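Local coordinates for protein calmodulin, putative (Entamoeba histolytica, PDB 4OCI) that binds calcium through an EF-hand and is probably a calmodulin-like signalling protein involved in starting the phagocytosis of human erythrocytes, at residues A[26-29]-A[30-34]; A[37-41]-A[42-46]; A[64-67]-A[68-72]. All blocks are in the same frame, centred on the assembly; numbering follows the deposited sequence.

The three contacts come one after another along the chain: interaction 1 on helix 25-34, interaction 2 from the following loop into helix 41-50, and interaction 3 on helix 59-71. Their centres lie about 10 Å (1 and 2), about 13 Å (1 and 3) and about 11 Å (2 and 3) apart, and every pair touches. Leu69 of interaction 3 meets Phe28 and Val32 of interaction 1 and the selenomethionine Met39 of interaction 2, so the three helices share one apolar core. Polar bonds from Glu29 and Arg33 to 37-41 add a second tie. The calcium-binding EF-hand loop is thereby joined to the helices that follow it in the chain.

Interaction 1: residues A[26-29]-A[30-34]; sequences NEFE and SLVRV
Phe28 overlaps Val32 one helical turn further on: methyl CG2 of Val32 sits 3.7 Å from CE1 of Phe28 and meets the ring obliquely, off its centre, in a CH-pi contact. The ring gets there because CG of Phe28 stands anti to the backbone N (chi1 177°), which carries it forward along helix 25-34. Beneath the pair, the amide of Val32 donates to the carbonyl of Phe28, with N to O 3.0 Å. Leu69 of helix 59-71 and Ile44 of helix 41-50 pack on both side chains, so this is the apolar side of the helix.

On another side Glu29 and Arg33 run alongside each other, pointing the same way. OE2 of Glu29 takes the NE-H of Arg33 at 2.9 Å in an almost straight salt bridge, N-H...O 175°. The oxygen offers its anti lone pair and lies in the guanidinium plane, at its edge, with the carboxylate plane turned 62° from it. NH2 of Arg33 continues to the carbonyl of Met39 and to OG1 of Thr41, a hydroxyl also bonded to OE2 of Glu29, so the three groups close on one another.

Glu27 closes what looks like an EF-hand loop; its side chain lies about 4 Å from the bound calcium at its nearest atoms, and its carboxylate bonds to the amides of Thr24 and Gly17. The chemistry therefore divides this exiting helix: apolar contacts join it to two later helices, and a charged pair, its rotation fixed by several bonds, ties it to the loop residue Met39 and to Thr41, which opens helix 41-50.

Interaction 2: residues A[37-41]-A[42-46]; sequences VVMET and SAIAS
Met39, a selenomethionine, and Ile44 cross at an angle where the loop ending at Glu40 turns into helix 41-50. CG of Met39 touches CG1 of Ile44 at 3.5 Å, and SE runs past the same CG1 at 3.9 Å. With CG placed between its backbone N and carbonyl carbon (chi1 82°), Met39 reaches over the start of the helix, and the bend at chi3 then brings the terminal methyl CE to 3.7 Å from CB of Ala43. One side chain thus meets two successive residues of the first turn. Leu69 of helix 59-71 packs on Met39, while Phe28 and Val32 of helix 25-34 pack on Ile44.

Glu40 occupies the N-cap position. Its carboxylate does not turn back to the helix amides; OE2 only brushes CB of Ala43, at 3.7 Å. The main chain makes the turn instead: the carbonyl of Glu40 accepts the amide of Ile44, N to O 3.2 Å, and more weakly that of Ala43. The carbonyl of Thr41 then takes the amide of Ala45.

The hydroxyls of Thr41 and Ser42 are engaged elsewhere. Besides its bonds to helix 25-34, OG1 of Thr41 bonds to the carbonyl of His144, and OG of Ser42 to that of His146, both in what is evidently a C-terminal histidine tag; OG of Ser42 also bonds to Asn49 of the second subunit. Ala45 packs on its counterpart Ala45 of that subunit. At this helix start the Met39 side chain, here carrying selenium, packs on the apolar side, and Glu40 supplies the cap position through its main-chain carbonyl, leaving the hydroxyls of Thr41 and Ser42 to bond outward.

Interaction 3: residues A[64-67]-A[68-72]; sequences SCFS and QLKTK. With NA (sodium ion), chain C.
Lys70 lies across one face of the Phe66 ring, an i to i+4 pairing on helix 59-71 in this EF-hand protein. The tight part is this ring and the backbone beneath it, with exposed Lys70 covering the buried ring from the solvent side. CG of Lys70 stands over the face, offset toward the rim, 4.2 Å from the ring centroid and 24° off the normal, a CH-pi contact. CD touches the rim, 3.6 Å from CZ of Phe66. The lysine chain bends at chi3 (-36°), keeping its further carbons near the ring, with CE 3.9 Å from CE2 of Phe66. Val32 of helix 25-34 packs on the same ring. Next along, the amide of Leu69 donates to the carbonyl of Cys65, N to O 2.8 Å, while these two side chains pack on Phe28 in the buried core between helices.

Toward its C-terminal end the helix is looser and more polar. The Thr71 amide makes only a weak bond to the carbonyl of Ser67, and Lys72 is the first residue to leave helical geometry. Here the backbone carbonyl of Gln68 accepts both the amide of Lys72 and the hydroxyl of Thr71, OG1 to O 2.9 Å. At the opposite end of the contact, exposed Ser64 binds a sodium ion with the backbone carbonyl of Glu60 and the hydroxyl of Thr63: its OG lies 2.5 Å from the metal.

Interaction 1: residues A[26-29]-A[30-34]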
ATOM      1  N   ASN A  26      -6.546   5.302   2.321  1.00 18.68           N
ATOM      2  CA  ASN A  26      -6.898   4.985   3.738  1.00 20.92           C
ATOM      3  C   ASN A  26      -8.368   4.654   3.983  1.00 20.19           C
ATOM      4  O   ASN A  26      -8.657   3.768   4.783  1.00 19.41           O
ATOM      5  CB  ASN A  26      -6.519   6.119   4.678  1.00 23.09           C
ATOM      6  CG  ASN A  26      -5.055   6.104   4.972  1.00 36.36           C
ATOM      7  OD1 ASN A  26      -4.382   5.039   4.898  1.00 45.69           O
ATOM      8  ND2 ASN A  26      -4.514   7.280   5.265  1.00 40.86           N
ATOM      9  N   GLU A  27      -9.292   5.312   3.260  1.00 20.58           N
ATOM     10  CA  GLU A  27     -10.717   4.982   3.348  1.00 19.78           C
ATOM     11  C   GLU A  27     -11.024   3.601   2.813  1.00 18.86           C
ATOM     12  O   GLU A  27     -11.847   2.893   3.403  1.00 18.60           O
ATOM     13  CB  GLU A  27     -11.597   6.002   2.606  1.00 22.08           C
ATOM     14  CG  GLU A  27     -11.555   7.399   3.320  1.00 26.14           C
ATOM     15  CD  GLU A  27     -12.048   8.568   2.444  1.00 27.73           C
ATOM     16  OE1 GLU A  27     -12.226   8.360   1.203  1.00 23.85           O
ATOM     17  OE2 GLU A  27     -12.243   9.723   3.002  1.00 31.33           O
ATOM     18  N   PHE A  28     -10.394   3.215   1.720  1.00 18.49           N
ATOM     19  CA  PHE A  28     -10.530   1.854   1.189  1.00 18.70           C
ATOM     20  C   PHE A  28     -10.054   0.796   2.161  1.00 20.03           C
ATOM     21  O   PHE A  28     -10.763  -0.187   2.416  1.00 18.82           O
ATOM     22  CB  PHE A  28      -9.778   1.724  -0.104  1.00 18.97           C
ATOM     23  CG  PHE A  28      -9.790   0.324  -0.701  1.00 20.93           C
ATOM     24  CD1 PHE A  28     -10.965  -0.242  -1.132  1.00 21.54           C
ATOM     25  CD2 PHE A  28      -8.608  -0.417  -0.848  1.00 17.79           C
ATOM     26  CE1 PHE A  28     -10.987  -1.550  -1.741  1.00 19.36           C
ATOM     27  CE2 PHE A  28      -8.647  -1.706  -1.433  1.00 16.00           C
ATOM     28  CZ  PHE A  28      -9.811  -2.260  -1.859  1.00 19.76           C
ATOM     29  N   GLU A  29      -8.863   1.022   2.736  1.00 19.82           N
ATOM     30  CA  GLU A  29      -8.306   0.049   3.673  1.00 22.41           C
ATOM     31  C   GLU A  29      -9.205  -0.057   4.927  1.00 21.53           C
ATOM     32  O   GLU A  29      -9.517  -1.160   5.432  1.00 22.50           O
ATOM     33  CB  GLU A  29      -6.861   0.432   4.106  1.00 22.19           C
ATOM     34  CG  GLU A  29      -6.308  -0.705   4.993  1.00 30.44           C
ATOM     35  CD  GLU A  29      -5.048  -0.355   5.860  1.00 40.93           C
ATOM     36  OE1 GLU A  29      -4.433   0.769   5.689  1.00 43.93           O
ATOM     37  OE2 GLU A  29      -4.708  -1.245   6.722  1.00 42.57           O
ATOM     38  N   SER A  30      -9.657   1.075   5.408  1.00 20.81           N
ATOM     39  CA  SER A  30     -10.435   1.112   6.574  1.00 22.80           C
ATOM     40  C   SER A  30     -11.856   0.412   6.338  1.00 22.94           C
ATOM     41  O   SER A  30     -12.348  -0.394   7.163  1.00 21.61           O
ATOM     42  CB  SER A  30     -10.393   2.572   7.090  1.00 24.61           C
ATOM     43  OG  SER A  30     -11.597   2.883   7.710  1.00 33.53           O
ATOM     44  N   LEU A  31     -12.424   0.558   5.160  1.00 20.90           N
ATOM     45  CA  LEU A  31     -13.729   0.006   4.881  1.00 20.43           C
ATOM     46  C   LEU A  31     -13.652  -1.464   4.720  1.00 22.12           C
ATOM     47  O   LEU A  31     -14.503  -2.191   5.284  1.00 23.50           O
ATOM     48  CB  LEU A  31     -14.322   0.635   3.612  1.00 20.33           C
ATOM     49  CG  LEU A  31     -15.706   0.173   3.095  1.00 22.33           C
ATOM     50  CD1 LEU A  31     -16.732   0.215   4.264  1.00 24.46           C
ATOM     51  CD2 LEU A  31     -16.224   0.973   1.920  1.00 24.20           C
ATOM     52  N   VAL A  32     -12.640  -1.928   3.997  1.00 22.13           N
ATOM     53  CA  VAL A  32     -12.404  -3.366   3.757  1.00 23.70           C
ATOM     54  C   VAL A  32     -12.124  -4.052   5.093  1.00 23.92           C
ATOM     55  O   VAL A  32     -12.681  -5.144   5.369  1.00 25.33           O
ATOM     56  CB  VAL A  32     -11.249  -3.498   2.692  1.00 25.90           C
ATOM     57  CG1 VAL A  32     -10.228  -4.488   3.053  1.00 26.14           C
ATOM     58  CG2 VAL A  32     -11.833  -3.579   1.199  1.00 24.75           C
ATOM     59  N   ARG A  33     -11.344  -3.409   5.975  1.00 24.32           N
ATOM     60  CA  ARG A  33     -11.161  -3.984   7.318  1.00 24.67           C
ATOM     61  C   ARG A  33     -12.434  -3.994   8.176  1.00 26.03           C
ATOM     62  O   ARG A  33     -12.705  -5.021   8.850  1.00 24.99           O
ATOM     63  CB  ARG A  33      -9.999  -3.375   8.061  1.00 22.66           C
ATOM     64  CG  ARG A  33      -8.649  -3.809   7.424  1.00 22.64           C
ATOM     65  CD  ARG A  33      -7.561  -3.275   8.306  1.00 22.07           C
ATOM     66  NE  ARG A  33      -6.222  -3.523   7.787  1.00 22.47           N
ATOM     67  CZ  ARG A  33      -5.651  -4.708   7.685  1.00 27.10           C
ATOM     68  NH1 ARG A  33      -6.328  -5.854   8.012  1.00 26.06           N
ATOM     69  NH2 ARG A  33      -4.385  -4.747   7.218  1.00 20.54           N
ATOM     70  N   VAL A  34     -13.136  -2.871   8.239  1.00 24.65           N
ATOM     71  CA  VAL A  34     -14.470  -2.859   8.839  1.00 27.30           C
ATOM     72  C   VAL A  34     -15.404  -4.008   8.360  1.00 28.90           C
ATOM     73  O   VAL A  34     -16.110  -4.591   9.169  1.00 30.61           O
ATOM     74  CB  VAL A  34     -15.163  -1.502   8.662  1.00 26.51           C
ATOM     75  CG1 VAL A  34     -16.705  -1.653   8.828  1.00 28.87           C
ATOM     76  CG2 VAL A  34     -14.633  -0.566   9.688  1.00 27.39           C
TER

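Interaction 2: residues A[37-41]-A[42-46]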
ATOM      1  N   VAL A  37     -12.289  -8.178   6.182  1.00 31.08           N
ATOM      2  CA  VAL A  37     -11.097  -8.693   5.494  1.00 30.42           C
ATOM      3  C   VAL A  37      -9.883  -8.694   6.427  1.00 30.76           C
ATOM      4  O   VAL A  37      -9.648  -7.719   7.148  1.00 31.63           O
ATOM      5  CB  VAL A  37     -10.833  -7.919   4.155  1.00 30.50           C
ATOM      6  CG1 VAL A  37      -9.499  -8.259   3.579  1.00 28.16           C
ATOM      7  CG2 VAL A  37     -11.959  -8.249   3.126  1.00 29.25           C
ATOM      8  N   VAL A  38      -9.201  -9.838   6.471  1.00 30.57           N
ATOM      9  CA  VAL A  38      -7.990 -10.056   7.253  1.00 30.40           C
ATOM     10  C   VAL A  38      -6.858 -10.294   6.289  1.00 28.43           C
ATOM     11  O   VAL A  38      -6.776 -11.338   5.653  1.00 28.67           O
ATOM     12  CB  VAL A  38      -8.089 -11.281   8.213  1.00 30.90           C
ATOM     13  CG1 VAL A  38      -6.701 -11.637   8.715  1.00 33.47           C
ATOM     14  CG2 VAL A  38      -8.935 -10.952   9.416  1.00 35.16           C
HETATM   15  N   MSE A  39      -5.982  -9.299   6.162  1.00 26.60           N
HETATM   16  CA  MSE A  39      -4.839  -9.404   5.264  1.00 25.03           C
HETATM   17  C   MSE A  39      -3.874  -8.206   5.395  1.00 22.67           C
HETATM   18  O   MSE A  39      -4.211  -7.239   6.032  1.00 20.88           O
HETATM   19  CB  MSE A  39      -5.333  -9.566   3.797  1.00 27.56           C
HETATM   20  CG  MSE A  39      -5.711  -8.314   3.128  1.00 31.20           C
HETATM   21 SE   MSE A  39      -6.396  -8.540   1.266  1.00 44.34          SE
HETATM   22  CE  MSE A  39      -5.224  -9.837   0.360  1.00 41.47           C
ATOM     23  N   GLU A  40      -2.658  -8.317   4.811  1.00 21.51           N
ATOM     24  CA  GLU A  40      -1.606  -7.352   4.988  1.00 22.11           C
ATOM     25  C   GLU A  40      -2.074  -6.058   4.381  1.00 21.50           C
ATOM     26  O   GLU A  40      -2.654  -6.073   3.316  1.00 21.27           O
ATOM     27  CB  GLU A  40      -0.357  -7.739   4.209  1.00 22.96           C
ATOM     28  CG  GLU A  40       0.256  -8.971   4.674  1.00 33.54           C
ATOM     29  CD  GLU A  40       0.689  -9.848   3.532  1.00 49.02           C
ATOM     30  OE1 GLU A  40       1.731 -10.540   3.696  1.00 56.85           O
ATOM     31  OE2 GLU A  40      -0.008  -9.879   2.478  1.00 54.48           O
ATOM     32  N   THR A  41      -1.733  -4.958   5.033  1.00 19.79           N
ATOM     33  CA  THR A  41      -1.978  -3.626   4.503  1.00 19.90           C
ATOM     34  C   THR A  41      -1.419  -3.458   3.105  1.00 19.91           C
ATOM     35  O   THR A  41      -2.046  -2.806   2.231  1.00 19.37           O
ATOM     36  CB  THR A  41      -1.375  -2.600   5.468  1.00 20.27           C
ATOM     37  OG1 THR A  41      -2.160  -2.668   6.656  1.00 19.66           O
ATOM     38  CG2 THR A  41      -1.457  -1.136   4.935  1.00 18.93           C
ATOM     39  N   SER A  42      -0.227  -3.957   2.856  1.00 17.37           N
ATOM     40  CA  SER A  42       0.420  -3.689   1.544  1.00 19.53           C
ATOM     41  C   SER A  42      -0.330  -4.462   0.465  1.00 19.75           C
ATOM     42  O   SER A  42      -0.250  -4.108  -0.676  1.00 20.58           O
ATOM     43  CB  SER A  42       1.904  -4.091   1.517  1.00 19.79           C
ATOM     44  OG  SER A  42       2.075  -5.533   1.689  1.00 18.78           O
ATOM     45  N   ALA A  43      -1.007  -5.537   0.799  1.00 19.18           N
ATOM     46  CA  ALA A  43      -1.763  -6.303  -0.212  1.00 20.55           C
ATOM     47  C   ALA A  43      -3.084  -5.537  -0.565  1.00 19.40           C
ATOM     48  O   ALA A  43      -3.493  -5.450  -1.745  1.00 18.40           O
ATOM     49  CB  ALA A  43      -2.128  -7.777   0.337  1.00 19.27           C
ATOM     50  N   ILE A  44      -3.724  -5.015   0.459  1.00 17.07           N
ATOM     51  CA  ILE A  44      -4.906  -4.108   0.283  1.00 17.14           C
ATOM     52  C   ILE A  44      -4.494  -2.895  -0.579  1.00 18.78           C
ATOM     53  O   ILE A  44      -5.193  -2.534  -1.506  1.00 17.85           O
ATOM     54  CB  ILE A  44      -5.436  -3.608   1.701  1.00 16.99           C
ATOM     55  CG1 ILE A  44      -5.985  -4.866   2.447  1.00 19.68           C
ATOM     56  CG2 ILE A  44      -6.628  -2.573   1.511  1.00 18.33           C
ATOM     57  CD1 ILE A  44      -6.517  -4.631   3.924  1.00 20.36           C
ATOM     58  N   ALA A  45      -3.350  -2.287  -0.285  1.00 17.92           N
ATOM     59  CA  ALA A  45      -2.855  -1.093  -0.974  1.00 19.96           C
ATOM     60  C   ALA A  45      -2.496  -1.400  -2.406  1.00 19.60           C
ATOM     61  O   ALA A  45      -2.729  -0.594  -3.314  1.00 20.35           O
ATOM     62  CB  ALA A  45      -1.618  -0.454  -0.187  1.00 18.10           C
ATOM     63  N   SER A  46      -1.945  -2.583  -2.621  1.00 19.55           N
ATOM     64  CA  SER A  46      -1.629  -3.039  -3.942  1.00 21.23           C
ATOM     65  C   SER A  46      -2.902  -3.201  -4.811  1.00 21.13           C
ATOM     66  O   SER A  46      -2.910  -2.863  -5.958  1.00 21.61           O
ATOM     67  CB  SER A  46      -0.935  -4.394  -3.807  1.00 23.60           C
ATOM     68  OG  SER A  46      -0.565  -4.825  -5.064  1.00 25.76           O
TER

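Interaction 3: residues A[64-67]-A[68-72]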
ATOM      1  N   SER A  64     -16.105  -4.742  -7.165  1.00 23.28           N
ATOM      2  CA  SER A  64     -15.210  -5.757  -7.795  1.00 26.12           C
ATOM      3  C   SER A  64     -14.034  -6.133  -6.936  1.00 26.24           C
ATOM      4  O   SER A  64     -13.835  -7.320  -6.698  1.00 26.80           O
ATOM      5  CB  SER A  64     -14.723  -5.275  -9.142  1.00 26.40           C
ATOM      6  OG  SER A  64     -15.898  -4.997  -9.916  1.00 28.80           O
ATOM      7  N   CYS A  65     -13.308  -5.145  -6.409  1.00 26.31           N
ATOM      8  CA  CYS A  65     -12.125  -5.385  -5.524  1.00 28.91           C
ATOM      9  C   CYS A  65     -12.505  -6.093  -4.248  1.00 28.61           C
ATOM     10  O   CYS A  65     -11.837  -7.026  -3.851  1.00 29.86           O
ATOM     11  CB  CYS A  65     -11.380  -4.100  -5.185  1.00 28.48           C
ATOM     12  SG  CYS A  65     -10.601  -3.553  -6.669  1.00 38.25           S
ATOM     13  N   PHE A  66     -13.598  -5.665  -3.642  1.00 27.07           N
ATOM     14  CA  PHE A  66     -14.034  -6.215  -2.395  1.00 28.03           C
ATOM     15  C   PHE A  66     -14.401  -7.710  -2.578  1.00 29.01           C
ATOM     16  O   PHE A  66     -13.995  -8.540  -1.742  1.00 28.72           O
ATOM     17  CB  PHE A  66     -15.164  -5.368  -1.751  1.00 27.28           C
ATOM     18  CG  PHE A  66     -15.688  -5.949  -0.502  1.00 30.89           C
ATOM     19  CD1 PHE A  66     -14.843  -6.084   0.607  1.00 31.50           C
ATOM     20  CD2 PHE A  66     -17.012  -6.427  -0.429  1.00 30.73           C
ATOM     21  CE1 PHE A  66     -15.309  -6.679   1.742  1.00 33.70           C
ATOM     22  CE2 PHE A  66     -17.498  -7.005   0.724  1.00 32.80           C
ATOM     23  CZ  PHE A  66     -16.668  -7.163   1.797  1.00 35.17           C
ATOM     24  N   SER A  67     -15.114  -8.061  -3.652  1.00 30.44           N
ATOM     25  CA  SER A  67     -15.387  -9.468  -3.963  1.00 34.70           C
ATOM     26  C   SER A  67     -14.123 -10.259  -4.085  1.00 34.69           C
ATOM     27  O   SER A  67     -14.071 -11.391  -3.624  1.00 36.86           O
ATOM     28  CB  SER A  67     -16.168  -9.662  -5.266  1.00 35.27           C
ATOM     29  OG  SER A  67     -17.469  -9.146  -5.061  1.00 41.73           O
ATOM     30  N   GLN A  68     -13.109  -9.676  -4.694  1.00 34.34           N
ATOM     31  CA  GLN A  68     -11.873 -10.394  -4.916  1.00 36.33           C
ATOM     32  C   GLN A  68     -11.029 -10.515  -3.663  1.00 36.03           C
ATOM     33  O   GLN A  68     -10.557 -11.611  -3.361  1.00 35.92           O
ATOM     34  CB  GLN A  68     -11.125  -9.828  -6.086  1.00 37.38           C
ATOM     35  CG  GLN A  68      -9.638 -10.083  -6.108  1.00 44.91           C
ATOM     36  CD  GLN A  68      -8.927  -9.130  -7.075  1.00 53.97           C
ATOM     37  OE1 GLN A  68      -8.028  -8.346  -6.677  1.00 56.49           O
ATOM     38  NE2 GLN A  68      -9.348  -9.173  -8.363  1.00 55.17           N
ATOM     39  N   LEU A  69     -10.874  -9.424  -2.901  1.00 34.95           N
ATOM     40  CA  LEU A  69     -10.326  -9.513  -1.560  1.00 34.66           C
ATOM     41  C   LEU A  69     -10.989 -10.593  -0.728  1.00 35.00           C
ATOM     42  O   LEU A  69     -10.305 -11.321  -0.008  1.00 36.15           O
ATOM     43  CB  LEU A  69     -10.330  -8.148  -0.828  1.00 33.64           C
ATOM     44  CG  LEU A  69      -9.482  -7.111  -1.562  1.00 34.77           C
ATOM     45  CD1 LEU A  69      -9.406  -5.737  -0.846  1.00 37.19           C
ATOM     46  CD2 LEU A  69      -8.089  -7.645  -1.936  1.00 39.89           C
ATOM     47  N   LYS A  70     -12.306 -10.712  -0.812  1.00 36.57           N
ATOM     48  CA  LYS A  70     -13.058 -11.656   0.024  1.00 37.73           C
ATOM     49  C   LYS A  70     -12.684 -13.103  -0.239  1.00 41.50           C
ATOM     50  O   LYS A  70     -12.624 -13.909   0.719  1.00 41.90           O
ATOM     51  CB  LYS A  70     -14.558 -11.472  -0.069  0.50 37.45           C
ATOM     52  CG  LYS A  70     -15.093 -10.582   0.966  0.50 34.39           C
ATOM     53  CD  LYS A  70     -16.595 -10.609   0.938  0.50 36.52           C
ATOM     54  CE  LYS A  70     -17.136 -10.729  -0.486  0.50 35.85           C
ATOM     55  NZ  LYS A  70     -18.624 -10.531  -0.530  0.50 38.69           N
ATOM     56  N   THR A  71     -12.386 -13.421  -1.501  1.00 43.42           N
ATOM     57  CA  THR A  71     -11.923 -14.746  -1.892  1.00 47.15           C
ATOM     58  C   THR A  71     -10.496 -14.932  -1.464  1.00 48.11           C
ATOM     59  O   THR A  71     -10.164 -15.936  -0.835  1.00 49.81           O
ATOM     60  CB  THR A  71     -12.088 -15.029  -3.447  1.00 47.28           C
ATOM     61  OG1 THR A  71     -11.089 -14.331  -4.213  1.00 50.56           O
ATOM     62  CG2 THR A  71     -13.487 -14.612  -3.925  1.00 47.06           C
ATOM     63  N   LYS A  72      -9.654 -13.949  -1.782  1.00 48.72           N
ATOM     64  CA  LYS A  72      -8.215 -13.998  -1.442  1.00 49.24           C
ATOM     65  C   LYS A  72      -7.859 -13.964   0.074  1.00 48.64           C
ATOM     66  O   LYS A  72      -6.677 -13.823   0.436  1.00 49.87           O
ATOM     67  CB  LYS A  72      -7.430 -12.909  -2.200  1.00 48.31           C
ATOM     68  CG  LYS A  72      -7.290 -13.182  -3.690  1.00 52.47           C
ATOM     69  CD  LYS A  72      -6.125 -12.405  -4.312  1.00 56.93           C
ATOM     70  CE  LYS A  72      -6.397 -10.894  -4.384  1.00 59.16           C
ATOM     71  NZ  LYS A  72      -5.862 -10.295  -5.678  1.00 57.87           N
TER
HETATM   72 NA    NA C 202     -18.137  -4.090  -9.321  1.00 27.71          NA